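Long-range contacts in fatty acid multifunctional protein (atmfp2) (Arabidopsis thaliana, PDB 2WTB), which carries out the hydration and dehydrogenation steps of peroxisomal fatty acid beta-oxidation, joining enoyl-CoA hydratase and NAD-dependent 3-hydroxyacyl-CoA dehydrogenase activities in a single chain: residues A108-A113 and I128-A133; G117-M122 and L135-L140; R156-T161 and L181-A186. All coordinates share one frame; numbering follows the deposited sequence.

In the fold
All three contacts lie in the N-terminal crotonase-type part of the chain, and all three are largely buried. Interaction 1 is backbone-directed, joining strands 105-109 and 126-129 by hydrogen bonds. Interaction 2 sets helix 116-123 against the segment 135-140 through leucine packing, and adds a water bridging two predicted catalytic glutamates. Interaction 3 has neither a direct hydrogen bond nor a charged pair: the end of helix 150-158 packs on the turn after helix 175-181, with its glycine-turn side partly exposed. The contacts share an apolar interior: Leu135 of interaction 2 touches Ile109 of interaction 1 and both Leu183 and Ile184 of interaction 3, while Met122 lies against Leu157 and Leu183.

Interaction 1. Residues A108-A113 and I128-A133; sequences AIDGLA and ISAPAA
Ile109 and Ser129 are paired residues of the neighbouring parallel strands 105-109 and 126-129, the start and finish of a beta-alpha-beta crossover through helix 116-123 in the crotonase fold. The backbone of Ile109 bonds to both residues flanking Ser129, the pattern of a parallel bridge. Its N donates to Ile128 O at 2.6 Å with an N-H...O angle of 171°, whereas its O accepts from Ala130 N at 2.9 Å and a more bent 141°. Ser129 CA also brings its hydrogen to Ile109 O, 3.2 Å away.

Beside this backbone pairing, Ile109 CG2 lies 3.8 Å from Ser129 OG and 4.2 Å from Ala133 CB, so that it touches the residue before the type I turn Ala130-Ala133 and the last residue of the turn. Asp110 OD1 meets Ala130 CB beyond the bridged pairs. Farther out, Ile184 packs on both Ile109 and Ser129, and Phe64 on Ile109.

Ser129 OG stands anti to its own backbone N (chi1 -173°), where it can donate to the carbonyl of the next residue. An alanine here removes that hydroxyl and would probably leave Ala130 O without its bond on one face and the start of the turn less firmly fixed. In the deposited structure Ser129 OG, at 3.3 Å, and Ala133 N, at 3.2 Å, reach Ala130 O from opposite faces of its carbonyl plane.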
loop_
_atom_site.group_PDB
_atom_site.type_symbol
_atom_site.label_atom_id
_atom_site.label_comp_id
_atom_site.label_asym_id
_atom_site.label_seq_id
_atom_site.Cartn_x
_atom_site.Cartn_y
_atom_site.Cartn_z
ATOM N N ALA A 108 10.717 -3.478 28.529
ATOM C CA ALA A 108 9.714 -4.531 28.617
ATOM C C ALA A 108 8.763 -4.406 27.436
ATOM O O ALA A 108 7.885 -3.545 27.423
ATOM C CB ALA A 108 8.956 -4.433 29.928
ATOM N N ILE A 109 8.947 -5.267 26.442
ATOM C CA ILE A 109 8.221 -5.145 25.184
ATOM C C ILE A 109 7.017 -6.078 25.067
ATOM O O ILE A 109 7.114 -7.282 25.304
ATOM C CB ILE A 109 9.146 -5.375 23.972
ATOM C CG1 ILE A 109 10.267 -4.333 23.948
ATOM C CG2 ILE A 109 8.346 -5.332 22.676
ATOM C CD1 ILE A 109 11.287 -4.554 22.845
ATOM N N ASP A 110 5.884 -5.498 24.688
ATOM C CA ASP A 110 4.682 -6.255 24.384
ATOM C C ASP A 110 4.086 -5.714 23.091
ATOM O O ASP A 110 4.282 -4.547 22.752
ATOM C CB ASP A 110 3.671 -6.116 25.523
ATOM C CG ASP A 110 2.529 -7.108 25.420
ATOM O OD1 ASP A 110 2.587 -8.004 24.552
ATOM O OD2 ASP A 110 1.574 -6.994 26.215
ATOM N N GLY A 111 3.368 -6.564 22.364
ATOM C CA GLY A 111 2.671 -6.133 21.167
ATOM C C GLY A 111 3.596 -5.775 20.022
ATOM O O GLY A 111 3.791 -6.573 19.103
ATOM N N LEU A 112 4.160 -4.573 20.070
ATOM C CA LEU A 112 5.068 -4.121 19.021
ATOM C C LEU A 112 6.164 -3.181 19.516
ATOM O O LEU A 112 6.058 -2.575 20.585
ATOM C CB LEU A 112 4.297 -3.459 17.872
ATOM C CG LEU A 112 3.273 -2.356 18.174
ATOM C CD1 LEU A 112 3.857 -1.244 19.024
ATOM C CD2 LEU A 112 2.719 -1.790 16.880
ATOM N N ALA A 113 7.215 -3.076 18.710
ATOM C CA ALA A 113 8.287 -2.118 18.912
ATOM C C ALA A 113 8.827 -1.786 17.532
ATOM O O ALA A 113 9.730 -2.456 17.032
ATOM C CB ALA A 113 9.379 -2.714 19.785
ATOM N N ILE A 128 13.332 -7.521 27.244
ATOM C CA ILE A 128 12.373 -8.584 27.509
ATOM C C ILE A 128 11.157 -8.372 26.619
ATOM O O ILE A 128 10.672 -7.249 26.487
ATOM C CB ILE A 128 11.924 -8.590 28.978
ATOM C CG1 ILE A 128 13.138 -8.524 29.904
ATOM C CG2 ILE A 128 11.083 -9.822 29.270
ATOM C CD1 ILE A 128 14.211 -9.533 29.563
ATOM N N SER A 129 10.665 -9.444 26.008
ATOM C CA SER A 129 9.558 -9.322 25.067
ATOM C C SER A 129 8.519 -10.427 25.220
ATOM O O SER A 129 8.830 -11.537 25.657
ATOM C CB SER A 129 10.082 -9.299 23.629
ATOM O OG SER A 129 9.040 -9.032 22.707
ATOM N N ALA A 130 7.282 -10.107 24.854
ATOM C CA ALA A 130 6.201 -11.080 24.841
ATOM C C ALA A 130 6.259 -11.877 23.543
ATOM O O ALA A 130 6.730 -11.371 22.525
ATOM C CB ALA A 130 4.860 -10.381 24.983
ATOM N N PRO A 131 5.769 -13.124 23.577
ATOM C CA PRO A 131 5.888 -14.117 22.504
ATOM C C PRO A 131 5.881 -13.581 21.069
ATOM O O PRO A 131 6.929 -13.598 20.425
ATOM C CB PRO A 131 4.687 -15.025 22.756
ATOM C CG PRO A 131 4.582 -15.036 24.249
ATOM C CD PRO A 131 5.024 -13.665 24.728
ATOM N N ALA A 132 4.741 -13.122 20.569
ATOM C CA ALA A 132 4.648 -12.791 19.147
ATOM C C ALA A 132 4.779 -11.302 18.826
ATOM O O ALA A 132 4.231 -10.831 17.829
ATOM C CB ALA A 132 3.355 -13.345 18.561
ATOM N N ALA A 133 5.509 -10.564 19.658
ATOM C CA ALA A 133 5.682 -9.131 19.439
ATOM C C ALA A 133 6.437 -8.853 18.137
ATOM O O ALA A 133 7.249 -9.665 17.697
ATOM C CB ALA A 133 6.396 -8.497 20.618
#

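Interaction 2. Residues G117-M122 and L135-L140; sequences GLELAM and LGLPEL
Glu119 and Glu139, the predicted nucleophile and proton acceptor of the crotonase-type active site, meet here with a water bridging them from one side. The water donates to Glu119 OE1 at 3.0 Å and to Glu139 OE2 at 3.1 Å. These two oxygens, Glu119 OE1 and Glu139 OE2, are the nearest atoms of the two acids, 3.9 Å apart. The carboxylate planes are turned 67° against each other. A water gripped by both glutamates is consistent with the site from which enoyl-CoA hydratases add water to their substrate.

The two acids are brought together by different chain shapes. Glu119 reaches out with its chain extended beyond CG, while Glu139 bends at chi2 (88°) to turn its carboxylate toward Glu119. The second oxygen of Glu119, OE2, accepts from the backbone N of Phe148 and of Gly150, which would fix the rotation of the group and leave OE1 to the water. Leu137 CD2 backs the stem of this acid, 3.9 Å from Glu119 CG, and the two side chains cross at about a right angle.

The rest is van der Waals packing by Leu118. Its CG is anti to the backbone N (chi1 180°) and so carried toward the strand, from where the CD2 branch reaches the Gly136 backbone, 3.3 Å from Gly136 N. Leu118 CD2 also lies 4.1 Å from Leu137 CG, and the other branch, Leu118 CD1, comes to 4.0 Å from Leu135 CB.

In the fold, helix 116-123 packs against strand 134-136 and the residues after it. Leu137 extends the packing to Leu154 of helix 150-158 and Ile167 of helix 160-169, and Leu135 also rests on Ile109 of strand 105-109.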
loop_
_atom_site.group_PDB
_atom_site.type_symbol
_atom_site.label_atom_id
_atom_site.label_comp_id
_atom_site.label_asym_id
_atom_site.label_seq_id
_atom_site.Cartn_x
_atom_site.Cartn_y
_atom_site.Cartn_z
ATOM N N GLY A 117 10.255 3.254 18.332
ATOM C CA GLY A 117 9.932 2.351 19.421
ATOM C C GLY A 117 10.976 1.265 19.590
ATOM O O GLY A 117 11.367 0.933 20.710
ATOM N N LEU A 118 11.430 0.707 18.472
ATOM C CA LEU A 118 12.463 -0.320 18.502
ATOM C C LEU A 118 13.807 0.299 18.854
ATOM O O LEU A 118 14.623 -0.307 19.550
ATOM C CB LEU A 118 12.557 -1.031 17.153
ATOM C CG LEU A 118 13.618 -2.131 17.050
ATOM C CD1 LEU A 118 13.379 -3.212 18.092
ATOM C CD2 LEU A 118 13.652 -2.730 15.649
ATOM N N GLU A 119 14.029 1.515 18.369
ATOM C CA GLU A 119 15.280 2.216 18.612
ATOM C C GLU A 119 15.455 2.513 20.098
ATOM O O GLU A 119 16.511 2.254 20.671
ATOM C CB GLU A 119 15.347 3.500 17.782
ATOM C CG GLU A 119 15.453 3.255 16.283
ATOM C CD GLU A 119 15.517 4.539 15.475
ATOM O OE1 GLU A 119 14.564 5.341 15.551
ATOM O OE2 GLU A 119 16.520 4.744 14.756
ATOM N N LEU A 120 14.412 3.054 20.720
ATOM C CA LEU A 120 14.434 3.336 22.152
ATOM C C LEU A 120 14.761 2.079 22.957
ATOM O O LEU A 120 15.500 2.129 23.945
ATOM C CB LEU A 120 13.091 3.915 22.600
ATOM C CG LEU A 120 12.915 4.191 24.094
ATOM C CD1 LEU A 120 14.027 5.092 24.621
ATOM C CD2 LEU A 120 11.552 4.809 24.354
ATOM N N ALA A 121 14.208 0.949 22.528
ATOM C CA ALA A 121 14.450 -0.321 23.202
ATOM C C ALA A 121 15.900 -0.794 23.016
ATOM O O ALA A 121 16.511 -1.324 23.945
ATOM C CB ALA A 121 13.454 -1.384 22.723
ATOM N N MET A 122 16.447 -0.592 21.821
ATOM C CA MET A 122 17.840 -0.952 21.551
ATOM C C MET A 122 18.807 -0.113 22.383
ATOM O O MET A 122 19.929 -0.536 22.659
ATOM C CB MET A 122 18.164 -0.804 20.064
ATOM C CG MET A 122 17.613 -1.915 19.188
ATOM S SD MET A 122 17.751 -1.526 17.432
ATOM C CE MET A 122 16.984 -2.970 16.708
ATOM N N LEU A 135 9.044 -6.532 15.863
ATOM C CA LEU A 135 10.195 -5.657 16.008
ATOM C C LEU A 135 10.761 -5.356 14.631
ATOM O O LEU A 135 11.030 -6.271 13.856
ATOM C CB LEU A 135 11.259 -6.344 16.857
ATOM C CG LEU A 135 10.726 -7.214 17.997
ATOM C CD1 LEU A 135 11.791 -8.186 18.485
ATOM C CD2 LEU A 135 10.197 -6.355 19.142
ATOM N N GLY A 136 10.936 -4.077 14.321
ATOM C CA GLY A 136 11.460 -3.695 13.024
ATOM C C GLY A 136 11.638 -2.204 12.824
ATOM O O GLY A 136 11.289 -1.399 13.690
ATOM N N LEU A 137 12.193 -1.844 11.670
ATOM C CA LEU A 137 12.391 -0.448 11.304
ATOM C C LEU A 137 11.776 -0.179 9.936
ATOM O O LEU A 137 12.435 -0.333 8.911
ATOM C CB LEU A 137 13.881 -0.100 11.303
ATOM C CG LEU A 137 14.594 -0.140 12.657
ATOM C CD1 LEU A 137 16.090 0.082 12.484
ATOM C CD2 LEU A 137 14.004 0.892 13.607
ATOM N N PRO A 138 10.495 0.222 9.923
ATOM C CA PRO A 138 9.694 0.443 8.712
ATOM C C PRO A 138 9.944 1.801 8.057
ATOM O O PRO A 138 9.387 2.069 6.994
ATOM C CB PRO A 138 8.249 0.390 9.233
ATOM C CG PRO A 138 8.343 -0.027 10.689
ATOM C CD PRO A 138 9.693 0.401 11.142
ATOM N N GLU A 139 10.769 2.637 8.685
ATOM C CA GLU A 139 10.994 4.008 8.223
ATOM C C GLU A 139 11.139 4.156 6.707
ATOM O O GLU A 139 10.587 5.082 6.113
ATOM C CB GLU A 139 12.211 4.624 8.918
ATOM C CG GLU A 139 11.936 5.168 10.312
ATOM C CD GLU A 139 12.111 4.125 11.399
ATOM O OE1 GLU A 139 12.147 2.919 11.074
ATOM O OE2 GLU A 139 12.215 4.513 12.582
ATOM N N LEU A 140 11.881 3.249 6.082
ATOM C CA LEU A 140 12.169 3.375 4.655
ATOM C C LEU A 140 10.923 3.380 3.769
ATOM O O LEU A 140 10.943 3.936 2.671
ATOM C CB LEU A 140 13.152 2.297 4.190
ATOM C CG LEU A 140 14.631 2.689 4.196
ATOM C CD1 LEU A 140 15.126 2.951 5.611
ATOM C CD2 LEU A 140 15.467 1.613 3.525
HETATM O O HOH W 1 13.099 7.297 13.753
#

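Interaction 3. Residues R156-T161 and L181-A186; sequences RLVGLT and LGLIDA
Val158 and Leu183 form the tight part of this contact, where the C-terminal end of helix 150-158 meets the turn that follows helix 175-181. Their side chains run side by side and point the same way, with Val158 CG1 3.7 Å from Leu183 CB. The valine's first torsion (chi1 -49°) sets CG1 anti to the carbonyl carbon, which brings that methyl alongside the leucine. One residue earlier, Leu157 CD1 meets Leu183 CD1 tip to tip at 4.2 Å, and Leu157 CD2 lies 4.0 Å from Gly182 O. Met122 of helix 116-123 packs on both leucines from the buried side.

Toward Leu181 and Gly182, both partly exposed, the side chains fit more loosely, although the backbones come close. Val158 CB and Leu181 CB approach only to 4.3 Å. Gly182 ends helix 175-181 in a Schellman motif, with positive phi (99°). Its backbone lies close to Leu157 O, where a CB would clash at 3.0 Å.

No hydrogen bond joins the two segments. Leu157 O and Leu181 O come within 3.1 Å of each other, but both are acceptors. Two carbonyls meeting in this way would be expected to repel mildly; a weak hydrogen bond from Lys220 NZ to Leu157 O may offset part of this. The chemistry therefore implies that attraction across the contact comes mainly from the apolar groups of Leu157, Val158, Leu181 and Leu183, not from the polar backbone atoms beside them.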
loop_
_atom_site.group_PDB
_atom_site.type_symbol
_atom_site.label_atom_id
_atom_site.label_comp_id
_atom_site.label_asym_id
_atom_site.label_seq_id
_atom_site.Cartn_x
_atom_site.Cartn_y
_atom_site.Cartn_z
ATOM N N ARG A 156 24.641 -3.814 15.119
ATOM C CA ARG A 156 25.465 -4.256 16.240
ATOM C C ARG A 156 24.782 -5.313 17.114
ATOM O O ARG A 156 25.449 -6.046 17.846
ATOM C CB ARG A 156 25.902 -3.059 17.090
ATOM C CG ARG A 156 26.867 -2.137 16.371
ATOM C CD ARG A 156 27.162 -0.885 17.173
ATOM N NE ARG A 156 27.884 0.097 16.368
ATOM C CZ ARG A 156 29.208 0.168 16.289
ATOM N NH1 ARG A 156 29.959 -0.683 16.970
ATOM N NH2 ARG A 156 29.779 1.092 15.531
ATOM N N LEU A 157 23.458 -5.394 17.033
ATOM C CA LEU A 157 22.706 -6.351 17.846
ATOM C C LEU A 157 22.330 -7.619 17.083
ATOM O O LEU A 157 22.288 -8.706 17.662
ATOM C CB LEU A 157 21.449 -5.698 18.431
ATOM C CG LEU A 157 21.673 -4.782 19.635
ATOM C CD1 LEU A 157 20.381 -4.092 20.041
ATOM C CD2 LEU A 157 22.253 -5.565 20.803
ATOM N N VAL A 158 22.061 -7.484 15.788
ATOM C CA VAL A 158 21.564 -8.610 15.006
ATOM C C VAL A 158 22.498 -8.996 13.871
ATOM O O VAL A 158 22.308 -10.028 13.228
ATOM C CB VAL A 158 20.170 -8.322 14.416
ATOM C CG1 VAL A 158 19.239 -7.787 15.494
ATOM C CG2 VAL A 158 20.276 -7.344 13.257
ATOM N N GLY A 159 23.508 -8.167 13.629
ATOM C CA GLY A 159 24.430 -8.391 12.532
ATOM C C GLY A 159 24.140 -7.454 11.375
ATOM O O GLY A 159 23.043 -6.907 11.273
ATOM N N LEU A 160 25.126 -7.268 10.503
ATOM C CA LEU A 160 24.982 -6.358 9.372
ATOM C C LEU A 160 24.053 -6.919 8.299
ATOM O O LEU A 160 23.242 -6.192 7.727
ATOM C CB LEU A 160 26.348 -6.041 8.761
ATOM C CG LEU A 160 26.323 -4.992 7.648
ATOM C CD1 LEU A 160 25.711 -3.695 8.159
ATOM C CD2 LEU A 160 27.718 -4.754 7.083
ATOM N N THR A 161 24.177 -8.214 8.028
ATOM C CA THR A 161 23.383 -8.859 6.987
ATOM C C THR A 161 21.887 -8.797 7.290
ATOM O O THR A 161 21.079 -8.478 6.415
ATOM C CB THR A 161 23.804 -10.328 6.791
ATOM O OG1 THR A 161 25.198 -10.386 6.461
ATOM C CG2 THR A 161 22.996 -10.969 5.676
ATOM N N LEU A 181 18.391 -13.921 17.370
ATOM C CA LEU A 181 19.287 -13.012 16.661
ATOM C C LEU A 181 20.130 -12.167 17.612
ATOM O O LEU A 181 21.154 -11.610 17.215
ATOM C CB LEU A 181 18.492 -12.087 15.737
ATOM C CG LEU A 181 17.758 -12.712 14.553
ATOM C CD1 LEU A 181 16.826 -11.690 13.922
ATOM C CD2 LEU A 181 18.747 -13.250 13.532
ATOM N N GLY A 182 19.692 -12.061 18.861
ATOM C CA GLY A 182 20.393 -11.249 19.839
ATOM C C GLY A 182 19.747 -9.889 20.014
ATOM O O GLY A 182 20.274 -9.024 20.712
ATOM N N LEU A 183 18.598 -9.703 19.374
ATOM C CA LEU A 183 17.843 -8.461 19.496
ATOM C C LEU A 183 17.040 -8.452 20.792
ATOM O O LEU A 183 16.984 -7.439 21.492
ATOM C CB LEU A 183 16.914 -8.287 18.296
ATOM C CG LEU A 183 16.010 -7.055 18.303
ATOM C CD1 LEU A 183 16.818 -5.799 18.565
ATOM C CD2 LEU A 183 15.257 -6.948 16.989
ATOM N N ILE A 184 16.427 -9.595 21.098
ATOM C CA ILE A 184 15.658 -9.786 22.326
ATOM C C ILE A 184 16.385 -10.743 23.267
ATOM O O ILE A 184 16.790 -11.832 22.864
ATOM C CB ILE A 184 14.262 -10.367 22.028
ATOM C CG1 ILE A 184 13.453 -9.407 21.157
ATOM C CG2 ILE A 184 13.521 -10.656 23.322
ATOM C CD1 ILE A 184 13.149 -8.085 21.830
ATOM N N ASP A 185 16.536 -10.336 24.523
ATOM C CA ASP A 185 17.298 -11.112 25.499
ATOM C C ASP A 185 16.504 -12.258 26.121
ATOM O O ASP A 185 17.082 -13.253 26.554
ATOM C CB ASP A 185 17.834 -10.198 26.600
ATOM C CG ASP A 185 18.932 -9.278 26.109
ATOM O OD1 ASP A 185 19.888 -9.776 25.480
ATOM O OD2 ASP A 185 18.839 -8.059 26.356
ATOM N N ALA A 186 15.184 -12.114 26.175
ATOM C CA ALA A 186 14.336 -13.138 26.780
ATOM C C ALA A 186 12.882 -13.007 26.343
ATOM O O ALA A 186 12.368 -11.899 26.184
ATOM C CB ALA A 186 14.441 -13.085 28.300
#